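Local coordinates for protein 3-deoxy-manno-octulosonate cytidylyltransferase (Escherichia coli, PDB 1H7E) that catalyses the transfer of CMP from CTP to 3-deoxy-manno-octulosonate, probably activating this eight-carbon sugar for incorporation into bacterial lipopolysaccharide, at residues S75-V83 with Y178-Y186; A134-V144 with A167-I175. All coordinates share one frame; numbering follows the deposited sequence.

Contact 1 of 2, residues S75-V83 with Y178-Y186; sequences SGTDRLVEV and YRRDVLQNY
Thr77 sets its methyl over the ring of Tyr186: CG2 stands 3.6 Å from the ring centroid, 13° off the normal, a CH-pi contact near the middle of the face. With CG2 anti to the backbone N (chi1 -60° to OG1), the methyl is aimed at the ring while OG1 turns toward Tyr178. A threonine suits this place, its two branches serving two tyrosines. Its OG1 lies 3.5 Å from OH of Tyr178, and a water bridges the two hydroxyls, 2.6 Å from Tyr178 OH in the plane of that ring. Asp78 comes to the edge of the Tyr186 ring, OD1 3.8 Å from CE2, its carboxylate turned steeply from the ring. Further along the helix the contact is apolar. Leu80 lays CD2 obliquely against the Tyr178 ring, 3.5 Å from CD2 of that tyrosine, and crosses Leu183 at about a right angle, its CG 4.0 Å from Leu183 CD1. CD2 of Leu183 lies over one face of the Tyr178 ring, toward the rim; a branched leucine fills the angle between Leu80, Val81 and Tyr178. Val81 reaches with CG2 to CB of Tyr186, 4.0 Å away. Tyr186 OH is hydrogen-bonded to Glu201; with an alanine here, the Thr77 methyl is likely to lose the ring it rests on, and Glu201 a hydroxyl partner. Ser75 and Asp78 form a capping box, its Asp78 N to Ser75 OG bond weak. Helix 76-86 packs against the end of strand 169-179 and the following helix 180-185, the helix segments crossing at 107°, on the Rossmann-like mixed sheet of a GT-A-type nucleotidyltransferase.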
loop_
_atom_site.group_PDB
_atom_site.type_symbol
_atom_site.label_atom_id
_atom_site.label_comp_id
_atom_site.label_asym_id
_atom_site.label_seq_id
_atom_site.Cartn_x
_atom_site.Cartn_y
_atom_site.Cartn_z
ATOM N N SER A 75 -1.099 19.922 11.935
ATOM C CA SER A 75 -1.133 19.532 10.535
ATOM C C SER A 75 -1.912 20.449 9.603
ATOM O O SER A 75 -2.895 21.074 9.999
ATOM C CB SER A 75 -1.673 18.116 10.437
ATOM O OG SER A 75 -3.003 18.024 10.917
ATOM N N GLY A 76 -1.479 20.498 8.350
ATOM C CA GLY A 76 -2.149 21.330 7.370
ATOM C C GLY A 76 -3.587 20.904 7.111
ATOM O O GLY A 76 -4.361 21.669 6.525
ATOM N N THR A 77 -3.930 19.672 7.494
ATOM C CA THR A 77 -5.287 19.165 7.310
ATOM C C THR A 77 -6.143 19.680 8.448
ATOM O O THR A 77 -7.330 19.936 8.250
ATOM C CB THR A 77 -5.342 17.622 7.208
ATOM O OG1 THR A 77 -4.558 17.217 6.088
ATOM C CG2 THR A 77 -6.763 17.128 6.968
ATOM N N ASP A 78 -5.543 19.846 9.631
ATOM C CA ASP A 78 -6.271 20.395 10.777
ATOM C C ASP A 78 -6.667 21.838 10.457
ATOM O O ASP A 78 -7.740 22.286 10.858
ATOM C CB ASP A 78 -5.424 20.405 12.049
ATOM C CG ASP A 78 -5.248 19.024 12.663
ATOM O OD1 ASP A 78 -6.203 18.215 12.679
ATOM O OD2 ASP A 78 -4.138 18.769 13.158
ATOM N N ARG A 79 -5.788 22.566 9.763
ATOM C CA ARG A 79 -6.062 23.949 9.379
ATOM C C ARG A 79 -7.265 24.017 8.434
ATOM O O ARG A 79 -8.097 24.920 8.540
ATOM C CB ARG A 79 -4.831 24.578 8.741
ATOM C CG ARG A 79 -5.062 25.960 8.133
ATOM C CD ARG A 79 -3.732 26.635 7.713
ATOM N NE ARG A 79 -3.144 27.428 8.798
ATOM C CZ ARG A 79 -2.328 26.958 9.740
ATOM N NH1 ARG A 79 -1.957 25.683 9.748
ATOM N NH2 ARG A 79 -1.960 27.745 10.739
ATOM N N LEU A 80 -7.378 23.041 7.533
ATOM C CA LEU A 80 -8.502 22.973 6.592
ATOM C C LEU A 80 -9.819 22.641 7.328
ATOM O O LEU A 80 -10.887 23.065 6.894
ATOM C CB LEU A 80 -8.222 21.932 5.486
ATOM C CG LEU A 80 -9.196 21.758 4.316
ATOM C CD1 LEU A 80 -9.290 23.030 3.510
ATOM C CD2 LEU A 80 -8.713 20.639 3.425
ATOM N N VAL A 81 -9.745 21.872 8.417
ATOM C CA VAL A 81 -10.936 21.515 9.206
ATOM C C VAL A 81 -11.526 22.788 9.847
ATOM O O VAL A 81 -12.748 22.999 9.848
ATOM C CB VAL A 81 -10.603 20.431 10.290
ATOM C CG1 VAL A 81 -11.737 20.279 11.294
ATOM C CG2 VAL A 81 -10.364 19.079 9.611
ATOM N N GLU A 82 -10.650 23.653 10.345
ATOM C CA GLU A 82 -11.103 24.903 10.927
ATOM C C GLU A 82 -11.776 25.768 9.852
ATOM O O GLU A 82 -12.805 26.385 10.118
ATOM C CB GLU A 82 -9.959 25.684 11.559
ATOM C CG GLU A 82 -10.452 26.965 12.216
ATOM C CD GLU A 82 -9.345 27.881 12.697
ATOM O OE1 GLU A 82 -8.152 27.520 12.589
ATOM O OE2 GLU A 82 -9.671 28.984 13.194
ATOM N N VAL A 83 -11.194 25.824 8.653
ATOM C CA VAL A 83 -11.777 26.611 7.572
ATOM C C VAL A 83 -13.139 26.049 7.174
ATOM O O VAL A 83 -14.078 26.801 6.887
ATOM C CB VAL A 83 -10.853 26.642 6.306
ATOM C CG1 VAL A 83 -11.589 27.291 5.122
ATOM C CG2 VAL A 83 -9.574 27.403 6.612
ATOM N N TYR A 178 -11.184 17.006 -0.849
ATOM C CA TYR A 178 -11.862 16.283 0.223
ATOM C C TYR A 178 -13.338 16.565 0.203
ATOM O O TYR A 178 -13.732 17.701 0.010
ATOM C CB TYR A 178 -11.404 16.762 1.604
ATOM C CG TYR A 178 -9.943 16.609 1.905
ATOM C CD1 TYR A 178 -9.454 15.446 2.507
ATOM C CD2 TYR A 178 -9.054 17.643 1.650
ATOM C CE1 TYR A 178 -8.121 15.326 2.855
ATOM C CE2 TYR A 178 -7.701 17.524 1.995
ATOM C CZ TYR A 178 -7.255 16.364 2.599
ATOM O OH TYR A 178 -5.941 16.245 2.969
ATOM N N ARG A 179 -14.139 15.530 0.416
ATOM C CA ARG A 179 -15.584 15.667 0.545
ATOM C C ARG A 179 -15.773 16.284 1.955
ATOM O O ARG A 179 -14.963 16.047 2.872
ATOM C CB ARG A 179 -16.238 14.290 0.526
ATOM C CG ARG A 179 -17.474 14.205 -0.287
ATOM C CD ARG A 179 -17.164 13.525 -1.578
ATOM N NE ARG A 179 -18.029 14.002 -2.650
ATOM C CZ ARG A 179 -17.862 13.699 -3.934
ATOM N NH1 ARG A 179 -16.853 12.906 -4.311
ATOM N NH2 ARG A 179 -18.685 14.220 -4.844
ATOM N N ARG A 180 -16.826 17.083 2.128
ATOM C CA ARG A 180 -17.100 17.731 3.411
ATOM C C ARG A 180 -17.176 16.757 4.602
ATOM O O ARG A 180 -16.597 17.016 5.670
ATOM C CB ARG A 180 -18.402 18.554 3.305
ATOM C CG ARG A 180 -18.736 19.358 4.551
ATOM C CD ARG A 180 -19.943 20.284 4.333
ATOM N NE ARG A 180 -20.389 20.875 5.594
ATOM C CZ ARG A 180 -19.916 21.999 6.133
ATOM N NH1 ARG A 180 -18.979 22.708 5.528
ATOM N NH2 ARG A 180 -20.331 22.374 7.337
ATOM N N ASP A 181 -17.864 15.637 4.424
ATOM C CA ASP A 181 -18.007 14.677 5.522
ATOM C C ASP A 181 -16.693 14.078 6.024
ATOM O O ASP A 181 -16.605 13.692 7.187
ATOM C CB ASP A 181 -19.028 13.582 5.192
ATOM C CG ASP A 181 -18.689 12.821 3.925
ATOM O OD1 ASP A 181 -19.462 12.905 2.951
ATOM O OD2 ASP A 181 -17.661 12.115 3.903
ATOM N N VAL A 182 -15.655 14.054 5.182
ATOM C CA VAL A 182 -14.357 13.527 5.615
ATOM C C VAL A 182 -13.723 14.487 6.607
ATOM O O VAL A 182 -13.204 14.075 7.647
ATOM C CB VAL A 182 -13.388 13.308 4.420
ATOM C CG1 VAL A 182 -12.010 12.877 4.927
ATOM C CG2 VAL A 182 -13.950 12.241 3.498
ATOM N N LEU A 183 -13.820 15.780 6.306
ATOM C CA LEU A 183 -13.260 16.809 7.159
ATOM C C LEU A 183 -14.025 16.943 8.482
ATOM O O LEU A 183 -13.409 17.223 9.512
ATOM C CB LEU A 183 -13.205 18.139 6.410
ATOM C CG LEU A 183 -12.256 18.148 5.196
ATOM C CD1 LEU A 183 -12.415 19.442 4.449
ATOM C CD2 LEU A 183 -10.800 17.972 5.635
ATOM N N GLN A 184 -15.333 16.691 8.460
ATOM C CA GLN A 184 -16.160 16.765 9.683
ATOM C C GLN A 184 -15.808 15.669 10.682
ATOM O O GLN A 184 -15.941 15.849 11.897
ATOM C CB GLN A 184 -17.645 16.643 9.357
ATOM C CG GLN A 184 -18.192 17.845 8.622
ATOM C CD GLN A 184 -19.654 17.713 8.274
ATOM O OE1 GLN A 184 -20.058 16.794 7.564
ATOM N NE2 GLN A 184 -20.455 18.656 8.744
ATOM N N ASN A 185 -15.381 14.523 10.160
ATOM C CA ASN A 185 -15.010 13.380 10.987
ATOM C C ASN A 185 -13.500 13.220 11.178
ATOM O O ASN A 185 -13.064 12.328 11.901
ATOM C CB ASN A 185 -15.563 12.087 10.368
ATOM C CG ASN A 185 -17.073 12.077 10.294
ATOM O OD1 ASN A 185 -17.754 12.462 11.248
ATOM N ND2 ASN A 185 -17.608 11.641 9.155
ATOM N N TYR A 186 -12.719 14.134 10.617
ATOM C CA TYR A 186 -11.272 14.035 10.667
ATOM C C TYR A 186 -10.591 14.080 12.005
ATOM O O TYR A 186 -9.679 13.292 12.242
ATOM C CB TYR A 186 -10.607 15.069 9.754
ATOM C CG TYR A 186 -9.113 14.850 9.594
ATOM C CD1 TYR A 186 -8.607 13.882 8.703
ATOM C CD2 TYR A 186 -8.201 15.595 10.340
ATOM C CE1 TYR A 186 -7.220 13.672 8.569
ATOM C CE2 TYR A 186 -6.819 15.394 10.213
ATOM C CZ TYR A 186 -6.340 14.436 9.329
ATOM O OH TYR A 186 -4.983 14.286 9.215
HETATM O O HOH W 1 -4.484 18.425 3.033
HETATM O O HOH W 2 -4.295 14.312 4.258
#

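Contact 2 of 2, residues A134-V144 with A167-I175; sequences AAEPSTVKVVV and ARYLKHVGI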
loop_
_atom_site.group_PDB
_atom_site.type_symbol
_atom_site.label_atom_id
_atom_site.label_comp_id
_atom_site.label_asym_id
_atom_site.label_seq_id
_atom_site.Cartn_x
_atom_site.Cartn_y
_atom_site.Cartn_z
ATOM N N ALA A 134 12.934 8.310 -7.934
ATOM C CA ALA A 134 12.208 7.565 -6.912
ATOM C C ALA A 134 13.075 7.164 -5.713
ATOM O O ALA A 134 12.556 6.885 -4.632
ATOM C CB ALA A 134 11.553 6.341 -7.526
ATOM N N ALA A 135 14.398 7.168 -5.876
ATOM C CA ALA A 135 15.296 6.787 -4.771
ATOM C C ALA A 135 15.340 7.760 -3.583
ATOM O O ALA A 135 15.662 7.357 -2.456
ATOM C CB ALA A 135 16.710 6.552 -5.299
ATOM N N GLU A 136 15.041 9.034 -3.843
ATOM C CA GLU A 136 15.060 10.093 -2.820
ATOM C C GLU A 136 13.920 9.989 -1.838
ATOM O O GLU A 136 12.756 9.941 -2.242
ATOM C CB GLU A 136 15.005 11.479 -3.473
ATOM C CG GLU A 136 16.249 11.822 -4.260
ATOM C CD GLU A 136 17.519 11.552 -3.463
ATOM O OE1 GLU A 136 17.668 12.118 -2.354
ATOM O OE2 GLU A 136 18.360 10.753 -3.933
ATOM N N PRO A 137 14.237 9.962 -0.530
ATOM C CA PRO A 137 13.204 9.865 0.507
ATOM C C PRO A 137 12.364 11.123 0.639
ATOM O O PRO A 137 11.300 11.090 1.247
ATOM C CB PRO A 137 14.001 9.532 1.769
ATOM C CG PRO A 137 15.361 10.131 1.487
ATOM C CD PRO A 137 15.583 9.782 0.043
ATOM N N SER A 138 12.816 12.213 0.016
ATOM C CA SER A 138 12.078 13.485 0.021
ATOM C C SER A 138 10.954 13.457 -1.030
ATOM O O SER A 138 10.103 14.343 -1.063
ATOM C CB SER A 138 13.022 14.673 -0.226
ATOM O OG SER A 138 13.712 14.537 -1.463
ATOM N N THR A 139 10.975 12.441 -1.894
ATOM C CA THR A 139 9.947 12.251 -2.916
ATOM C C THR A 139 9.047 11.130 -2.416
ATOM O O THR A 139 9.541 10.084 -2.009
ATOM C CB THR A 139 10.572 11.874 -4.268
ATOM O OG1 THR A 139 11.233 13.027 -4.787
ATOM C CG2 THR A 139 9.521 11.441 -5.279
ATOM N N VAL A 140 7.734 11.378 -2.400
ATOM C CA VAL A 140 6.770 10.396 -1.922
ATOM C C VAL A 140 6.258 9.589 -3.111
ATOM O O VAL A 140 5.834 10.160 -4.114
ATOM C CB VAL A 140 5.581 11.105 -1.169
ATOM C CG1 VAL A 140 4.579 10.089 -0.619
ATOM C CG2 VAL A 140 6.141 11.964 -0.047
ATOM N N LYS A 141 6.389 8.264 -3.020
ATOM C CA LYS A 141 5.931 7.362 -4.067
ATOM C C LYS A 141 4.552 6.829 -3.697
ATOM O O LYS A 141 4.186 6.758 -2.513
ATOM C CB LYS A 141 6.909 6.175 -4.237
ATOM C CG LYS A 141 8.171 6.477 -5.077
ATOM C CD LYS A 141 9.141 7.457 -4.438
ATOM C CE LYS A 141 9.671 7.004 -3.073
ATOM N NZ LYS A 141 10.848 7.833 -2.624
ATOM N N VAL A 142 3.776 6.486 -4.715
ATOM C CA VAL A 142 2.483 5.893 -4.502
ATOM C C VAL A 142 2.333 4.720 -5.484
ATOM O O VAL A 142 2.879 4.751 -6.584
ATOM C CB VAL A 142 1.318 6.936 -4.677
ATOM C CG1 VAL A 142 1.351 7.581 -6.074
ATOM C CG2 VAL A 142 -0.041 6.274 -4.419
ATOM N N VAL A 143 1.647 3.668 -5.048
ATOM C CA VAL A 143 1.346 2.514 -5.881
ATOM C C VAL A 143 -0.179 2.447 -5.895
ATOM O O VAL A 143 -0.794 2.576 -4.833
ATOM C CB VAL A 143 1.926 1.213 -5.284
ATOM C CG1 VAL A 143 1.414 0.009 -6.092
ATOM C CG2 VAL A 143 3.443 1.262 -5.355
ATOM N N VAL A 144 -0.776 2.218 -7.066
ATOM C CA VAL A 144 -2.234 2.187 -7.209
ATOM C C VAL A 144 -2.764 0.898 -7.807
ATOM O O VAL A 144 -2.014 0.159 -8.426
ATOM C CB VAL A 144 -2.731 3.385 -8.106
ATOM C CG1 VAL A 144 -2.217 4.739 -7.561
ATOM C CG2 VAL A 144 -2.269 3.195 -9.545
ATOM N N ALA A 167 9.521 -2.191 -13.292
ATOM C CA ALA A 167 9.040 -1.191 -12.338
ATOM C C ALA A 167 8.754 0.168 -12.981
ATOM O O ALA A 167 9.532 0.658 -13.810
ATOM C CB ALA A 167 10.051 -1.024 -11.201
ATOM N N ARG A 168 7.614 0.749 -12.603
ATOM C CA ARG A 168 7.197 2.069 -13.062
ATOM C C ARG A 168 6.855 2.831 -11.764
ATOM O O ARG A 168 6.165 2.298 -10.888
ATOM C CB ARG A 168 5.984 1.951 -13.982
ATOM C CG ARG A 168 5.595 3.258 -14.634
ATOM C CD ARG A 168 4.495 3.072 -15.680
ATOM N NE ARG A 168 4.130 4.363 -16.265
ATOM C CZ ARG A 168 3.138 5.147 -15.836
ATOM N NH1 ARG A 168 2.370 4.786 -14.813
ATOM N NH2 ARG A 168 2.938 6.323 -16.417
ATOM N N TYR A 169 7.457 4.002 -11.593
ATOM C CA TYR A 169 7.274 4.812 -10.398
ATOM C C TYR A 169 6.363 6.015 -10.600
ATOM O O TYR A 169 6.335 6.612 -11.683
ATOM C CB TYR A 169 8.637 5.288 -9.873
ATOM C CG TYR A 169 9.483 4.136 -9.390
ATOM C CD1 TYR A 169 9.273 3.602 -8.125
ATOM C CD2 TYR A 169 10.401 3.502 -10.243
ATOM C CE1 TYR A 169 9.938 2.453 -7.707
ATOM C CE2 TYR A 169 11.076 2.346 -9.836
ATOM C CZ TYR A 169 10.834 1.833 -8.566
ATOM O OH TYR A 169 11.466 0.698 -8.125
ATOM N N LEU A 170 5.601 6.326 -9.549
ATOM C CA LEU A 170 4.687 7.471 -9.537
ATOM C C LEU A 170 5.007 8.340 -8.347
ATOM O O LEU A 170 5.113 7.851 -7.231
ATOM C CB LEU A 170 3.226 7.023 -9.417
ATOM C CG LEU A 170 2.621 6.265 -10.592
ATOM C CD1 LEU A 170 1.272 5.657 -10.204
ATOM C CD2 LEU A 170 2.492 7.201 -11.804
ATOM N N LYS A 171 5.214 9.623 -8.600
ATOM C CA LYS A 171 5.457 10.575 -7.543
ATOM C C LYS A 171 4.096 11.190 -7.132
ATOM O O LYS A 171 3.280 11.577 -7.986
ATOM C CB LYS A 171 6.364 11.693 -8.033
ATOM C CG LYS A 171 6.490 12.844 -7.050
ATOM C CD LYS A 171 7.361 13.948 -7.623
ATOM C CE LYS A 171 7.582 15.035 -6.596
ATOM N NZ LYS A 171 8.702 15.924 -7.002
ATOM N N HIS A 172 3.877 11.294 -5.824
ATOM C CA HIS A 172 2.656 11.878 -5.294
ATOM C C HIS A 172 2.793 13.412 -5.334
ATOM O O HIS A 172 3.825 13.958 -4.923
ATOM C CB HIS A 172 2.446 11.395 -3.861
ATOM C CG HIS A 172 1.317 12.074 -3.147
ATOM N ND1 HIS A 172 0.081 12.280 -3.725
ATOM C CD2 HIS A 172 1.250 12.619 -1.911
ATOM C CE1 HIS A 172 -0.699 12.925 -2.875
ATOM N NE2 HIS A 172 -0.014 13.142 -1.767
ATOM N N VAL A 173 1.777 14.078 -5.896
ATOM C CA VAL A 173 1.712 15.552 -5.988
ATOM C C VAL A 173 0.717 15.960 -4.894
ATOM O O VAL A 173 -0.464 15.617 -4.977
ATOM C CB VAL A 173 1.185 16.015 -7.390
ATOM C CG1 VAL A 173 1.016 17.545 -7.416
ATOM C CG2 VAL A 173 2.164 15.579 -8.490
ATOM N N GLY A 174 1.214 16.693 -3.898
ATOM C CA GLY A 174 0.451 17.101 -2.723
ATOM C C GLY A 174 -0.755 18.019 -2.773
ATOM O O GLY A 174 -0.891 18.893 -1.917
ATOM N N ILE A 175 -1.625 17.804 -3.753
ATOM C CA ILE A 175 -2.871 18.563 -3.924
ATOM C C ILE A 175 -3.980 17.569 -3.639
ATOM O O ILE A 175 -3.997 16.474 -4.216
ATOM C CB ILE A 175 -3.029 19.057 -5.354
ATOM C CG1 ILE A 175 -1.937 20.086 -5.648
ATOM C CG2 ILE A 175 -4.399 19.689 -5.542
ATOM C CD1 ILE A 175 -1.915 20.526 -7.069
HETATM O O HOH W 3 6.484 13.948 -3.477
HETATM O O HOH W 4 5.481 4.289 -7.428
HETATM O O HOH W 5 3.931 2.827 -9.236
#
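Val140 and Lys171 meet where two strands cross steeply, joined by a single beta bridge between Lys141 and Lys171. His172 N donates to Val140 O at 2.8 Å and nearly straight, 173° at the hydrogen; Val142 N donates to Leu170 O at 3.2 Å, less straight. Beta-branched residues suit the extended backbone here and supply short apolar surfaces. CG1 of Val142 packs 3.9 Å from CB of Leu170, and Val140 runs alongside His172, CG1 4.1 Å from its CB. Thr139 crosses the extended Lys171 chain at about a right angle, its CG2 touching the aliphatic CG. At the other end the methyl of Ala134 sits over the face of the Tyr169 ring, 3.9 Å from its centroid; so small a side chain lets the backbone come close to the ring. A water extends the pairing, taking the N-H of Val140 and donating to His172 O. In the next shell Lys141, folded by two successive turns of its chain (chi2 67°, chi3 59°), curls its ammonium back over the preceding loop: NZ donates to Ala134 O at 2.8 Å, before the type I turn 136-139, and to Thr139 O at 2.7 Å, at its end; Arg155 O is a further partner. His172 is positioned by Leu125 O and Tyr176 OH, and Tyr169 OH by Pro159 O. Strand 141-144 pairs with strand 150-154 and lies across strand 169-179, flanked in the main sheet by strands 91-94 and 122-129, while Pro194 of the second subunit packs on Val143.

Contact 1 and contact 2 lie at opposite ends of one long element, strand 169-179: residues 169-175 carry the crossing of contact 2, and Tyr178 with the helix that follows at 180-185 carries contact 1. Their centres are about 24 Å apart, each about 14 Å from the centre of the chain, and the segments touch nowhere else although 167-175 and 178-186 almost adjoin in sequence. No second-subunit residue touches contact 1, where helix 76-86 meets the end of the strand and helix 180-185; at contact 2 the second subunit of the homodimer packs on Val143 and Arg168. This is the apo-enzyme, and no bound substrate marks a site at either contact.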